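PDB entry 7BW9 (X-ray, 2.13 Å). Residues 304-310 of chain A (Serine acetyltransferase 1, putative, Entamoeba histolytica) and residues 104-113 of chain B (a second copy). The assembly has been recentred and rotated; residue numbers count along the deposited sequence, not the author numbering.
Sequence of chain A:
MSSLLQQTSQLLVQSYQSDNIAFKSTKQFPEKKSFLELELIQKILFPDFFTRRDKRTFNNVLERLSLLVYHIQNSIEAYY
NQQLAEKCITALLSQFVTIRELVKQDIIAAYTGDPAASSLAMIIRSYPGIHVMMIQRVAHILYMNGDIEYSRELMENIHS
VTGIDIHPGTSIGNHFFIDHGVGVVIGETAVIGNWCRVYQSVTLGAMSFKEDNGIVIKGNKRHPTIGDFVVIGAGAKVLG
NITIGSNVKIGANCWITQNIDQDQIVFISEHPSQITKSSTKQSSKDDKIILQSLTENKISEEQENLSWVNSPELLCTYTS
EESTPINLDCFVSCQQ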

# COMPACT_ATOMS: atom_id res chain seq x y z
N GLU A 304 -33.99 7.08 -1.41
CA GLU A 304 -32.77 7.61 -2.08
C GLU A 304 -32.21 6.52 -3.01
O GLU A 304 -32.06 6.79 -4.20
CB GLU A 304 -31.74 8.07 -1.04
CG GLU A 304 -30.67 8.99 -1.60
CD GLU A 304 -29.99 9.88 -0.57
OE1 GLU A 304 -30.45 9.88 0.59
OE2 GLU A 304 -29.01 10.56 -0.92
N ASN A 305 -31.97 5.33 -2.47
CA ASN A 305 -31.39 4.21 -3.28
C ASN A 305 -32.30 3.90 -4.46
O ASN A 305 -31.78 3.57 -5.51
CB ASN A 305 -31.15 2.96 -2.45
CG ASN A 305 -30.16 3.17 -1.34
OD1 ASN A 305 -29.53 4.22 -1.27
ND2 ASN A 305 -30.03 2.20 -0.45
N LEU A 306 -33.62 3.98 -4.27
CA LEU A 306 -34.56 3.68 -5.38
C LEU A 306 -34.24 4.60 -6.56
O LEU A 306 -33.89 4.09 -7.63
CB LEU A 306 -35.98 3.88 -4.87
CG LEU A 306 -36.70 2.61 -4.43
CD1 LEU A 306 -35.96 1.93 -3.29
CD2 LEU A 306 -38.13 2.92 -4.02
N SER A 307 -34.33 5.91 -6.36
CA SER A 307 -34.01 6.89 -7.43
C SER A 307 -32.60 6.61 -7.96
O SER A 307 -32.43 6.54 -9.18
CB SER A 307 -34.16 8.29 -6.92
OG SER A 307 -33.77 9.22 -7.90
N TRP A 308 -31.64 6.47 -7.06
CA TRP A 308 -30.25 6.17 -7.48
C TRP A 308 -30.20 4.89 -8.31
O TRP A 308 -29.60 4.95 -9.33
CB TRP A 308 -29.28 6.11 -6.30
CG TRP A 308 -28.48 7.36 -6.27
CD1 TRP A 308 -28.38 8.26 -5.25
CD2 TRP A 308 -27.71 7.90 -7.36
NE1 TRP A 308 -27.59 9.31 -5.63
CE2 TRP A 308 -27.16 9.11 -6.92
CE3 TRP A 308 -27.44 7.47 -8.67
CZ2 TRP A 308 -26.35 9.90 -7.74
CZ3 TRP A 308 -26.64 8.25 -9.47
CH2 TRP A 308 -26.10 9.44 -9.01
N VAL A 309 -30.90 3.83 -7.91
CA VAL A 309 -30.87 2.53 -8.65
C VAL A 309 -31.58 2.65 -10.00
O VAL A 309 -31.24 1.87 -10.89
CB VAL A 309 -31.41 1.36 -7.80
CG1 VAL A 309 -32.25 0.41 -8.63
CG2 VAL A 309 -30.28 0.62 -7.09
N ASN A 310 -32.50 3.60 -10.17
CA ASN A 310 -33.17 3.83 -11.47
C ASN A 310 -32.10 4.16 -12.54
O ASN A 310 -32.20 3.63 -13.64
CB ASN A 310 -34.31 4.86 -11.35
CG ASN A 310 -35.49 4.38 -10.53
OD1 ASN A 310 -35.51 3.25 -10.06
ND2 ASN A 310 -36.49 5.22 -10.34
N LYS B 104 -24.04 -3.36 -0.18
CA LYS B 104 -24.74 -2.84 -1.36
C LYS B 104 -24.90 -1.32 -1.29
O LYS B 104 -24.78 -0.63 -2.31
CB LYS B 104 -26.10 -3.51 -1.52
CG LYS B 104 -26.01 -4.93 -2.11
CD LYS B 104 -27.29 -5.75 -1.88
CE LYS B 104 -28.41 -5.27 -2.77
NZ LYS B 104 -29.69 -5.91 -2.39
N GLN B 105 -25.17 -0.78 -0.10
CA GLN B 105 -25.34 0.67 0.03
C GLN B 105 -24.01 1.41 -0.07
O GLN B 105 -23.95 2.51 -0.63
CB GLN B 105 -26.06 0.99 1.33
CG GLN B 105 -27.45 0.37 1.37
CD GLN B 105 -28.19 0.70 2.65
OE1 GLN B 105 -29.28 1.26 2.62
NE2 GLN B 105 -27.59 0.37 3.78
N ASP B 106 -22.93 0.82 0.48
CA ASP B 106 -21.58 1.32 0.22
C ASP B 106 -21.32 1.43 -1.28
O ASP B 106 -20.82 2.45 -1.77
CB ASP B 106 -20.55 0.40 0.89
CG ASP B 106 -20.65 0.38 2.43
OD1 ASP B 106 -21.02 1.41 3.05
OD2 ASP B 106 -20.35 -0.68 3.04
N ILE B 107 -21.69 0.38 -2.02
CA ILE B 107 -21.52 0.37 -3.47
C ILE B 107 -22.34 1.47 -4.12
O ILE B 107 -21.89 2.12 -5.07
CB ILE B 107 -21.90 -1.02 -4.02
CG1 ILE B 107 -20.85 -2.05 -3.63
CG2 ILE B 107 -22.11 -0.98 -5.52
CD1 ILE B 107 -21.38 -3.49 -3.61
N ILE B 108 -23.58 1.65 -3.65
CA ILE B 108 -24.42 2.74 -4.15
C ILE B 108 -23.75 4.09 -3.86
O ILE B 108 -23.77 5.00 -4.70
CB ILE B 108 -25.83 2.67 -3.52
CG1 ILE B 108 -26.57 1.39 -3.94
CG2 ILE B 108 -26.67 3.92 -3.83
CD1 ILE B 108 -26.79 1.29 -5.41
N ALA B 109 -23.17 4.24 -2.67
CA ALA B 109 -22.53 5.51 -2.33
C ALA B 109 -21.31 5.77 -3.21
O ALA B 109 -21.05 6.93 -3.56
CB ALA B 109 -22.16 5.54 -0.85
N ALA B 110 -20.58 4.72 -3.60
CA ALA B 110 -19.44 4.89 -4.49
C ALA B 110 -19.88 5.37 -5.88
O ALA B 110 -19.28 6.28 -6.45
CB ALA B 110 -18.65 3.59 -4.61
N TYR B 111 -20.92 4.76 -6.43
CA TYR B 111 -21.40 5.18 -7.74
C TYR B 111 -21.90 6.62 -7.70
O TYR B 111 -21.64 7.41 -8.63
CB TYR B 111 -22.50 4.23 -8.24
CG TYR B 111 -23.06 4.66 -9.57
CD1 TYR B 111 -22.35 4.43 -10.75
CD2 TYR B 111 -24.27 5.34 -9.66
CE1 TYR B 111 -22.85 4.84 -11.98
CE2 TYR B 111 -24.78 5.77 -10.88
CZ TYR B 111 -24.07 5.52 -12.04
OH TYR B 111 -24.58 5.94 -13.25
N THR B 112 -22.61 6.98 -6.63
CA THR B 112 -23.12 8.34 -6.48
C THR B 112 -21.99 9.35 -6.29
O THR B 112 -22.03 10.44 -6.87
CB THR B 112 -24.08 8.38 -5.28
OG1 THR B 112 -25.23 7.57 -5.56
CG2 THR B 112 -24.53 9.79 -4.98
N GLY B 113 -20.99 9.00 -5.49
CA GLY B 113 -19.95 9.92 -5.08
C GLY B 113 -18.73 10.04 -5.98
O GLY B 113 -17.86 10.87 -5.70

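The most unusual feature of this contact is the way the indole of A:Trp308 lies against the side chain of a threonine. B:Thr112 sits over one face of the ring system, with its CB 3.9 Å from the centroid of the five-membered ring of A:Trp308 and 30° off the ring normal, so the threonine side chain packs over the face of the ring, with OG1 between CB and the indole; the hydrogen on CB points away from it. The hydroxyl is less trustworthy: OG1 of B:Thr112 is modelled 2.8 Å from CE2 of A:Trp308, too close to be real in detail. Although NE1 of A:Trp308 is also only 2.9 Å from that OG1, the angle is poor and the pair is not a hydrogen bond. Within its own helix, OG1 of B:Thr112 donates to the backbone O of B:Ile108 at 3.1 Å, a common way for threonine to satisfy its hydroxyl in a helix, though the position of OG1 is correspondingly less sure here.

The tryptophan reaches further than any other side chain of its stretch, and it has the largest covered area, 99 Å² of the 354 Å² buried between the two stretches. Its chi1 of -103° lies between the usual wells. Beyond B:Thr112, its six-membered ring meets the ring of B:Tyr111 with centroids 5.5 Å apart and planes at 90°; CZ3 of A:Trp308 comes within 3.4 Å of CE2 of B:Tyr111. The tyrosine's CA-to-CB bond points sideways, but with chi1 at 178° (t) the end of its side chain comes nearer to the other stretch. A large, flat aromatic suits the place of A:Trp308 because one residue can touch successive positions of the opposing helix.

The helices run at 60° to one another, and their axes approach no closer than 10.9 Å, a separation that leaves side chains to bridge the gap. B:Ile108 and B:Thr112, four residues apart, both point toward chain A, as do A:Asn305 and A:Trp308, one helical turn apart in theirs. The CA register matches this spacing, pairing A:Asn305 with B:Ile108 and A:Trp308 with B:Thr112.

B:Ile108 is the main aliphatic contributor. Its m,m rotamer leaves both branches in use: CG2 lies 4.2 Å from CB of A:Trp308, while CD1 lies 3.9 Å from CG2 of A:Val309. A branched, apolar side chain can thus fill space beside two neighbours at once, and being buried costs it no hydrogen bond. A:Val309, directed sideways, adds a short aliphatic surface.

Polar residues finish the contact beside this apolar patch. ND2 of A:Asn305 donates to OE1 of B:Gln105 at 3.3 Å, a weak hydrogen bond with an angle of 133°. The longer glutamine suits the task: its CA-to-CB bond points sideways, yet its end comes nearer to chain A. Both amide atoms of A:Asn305 are also hydrogen-bonded elsewhere in the structure, so the side chain does not depend on this weak bond to satisfy its polar atoms.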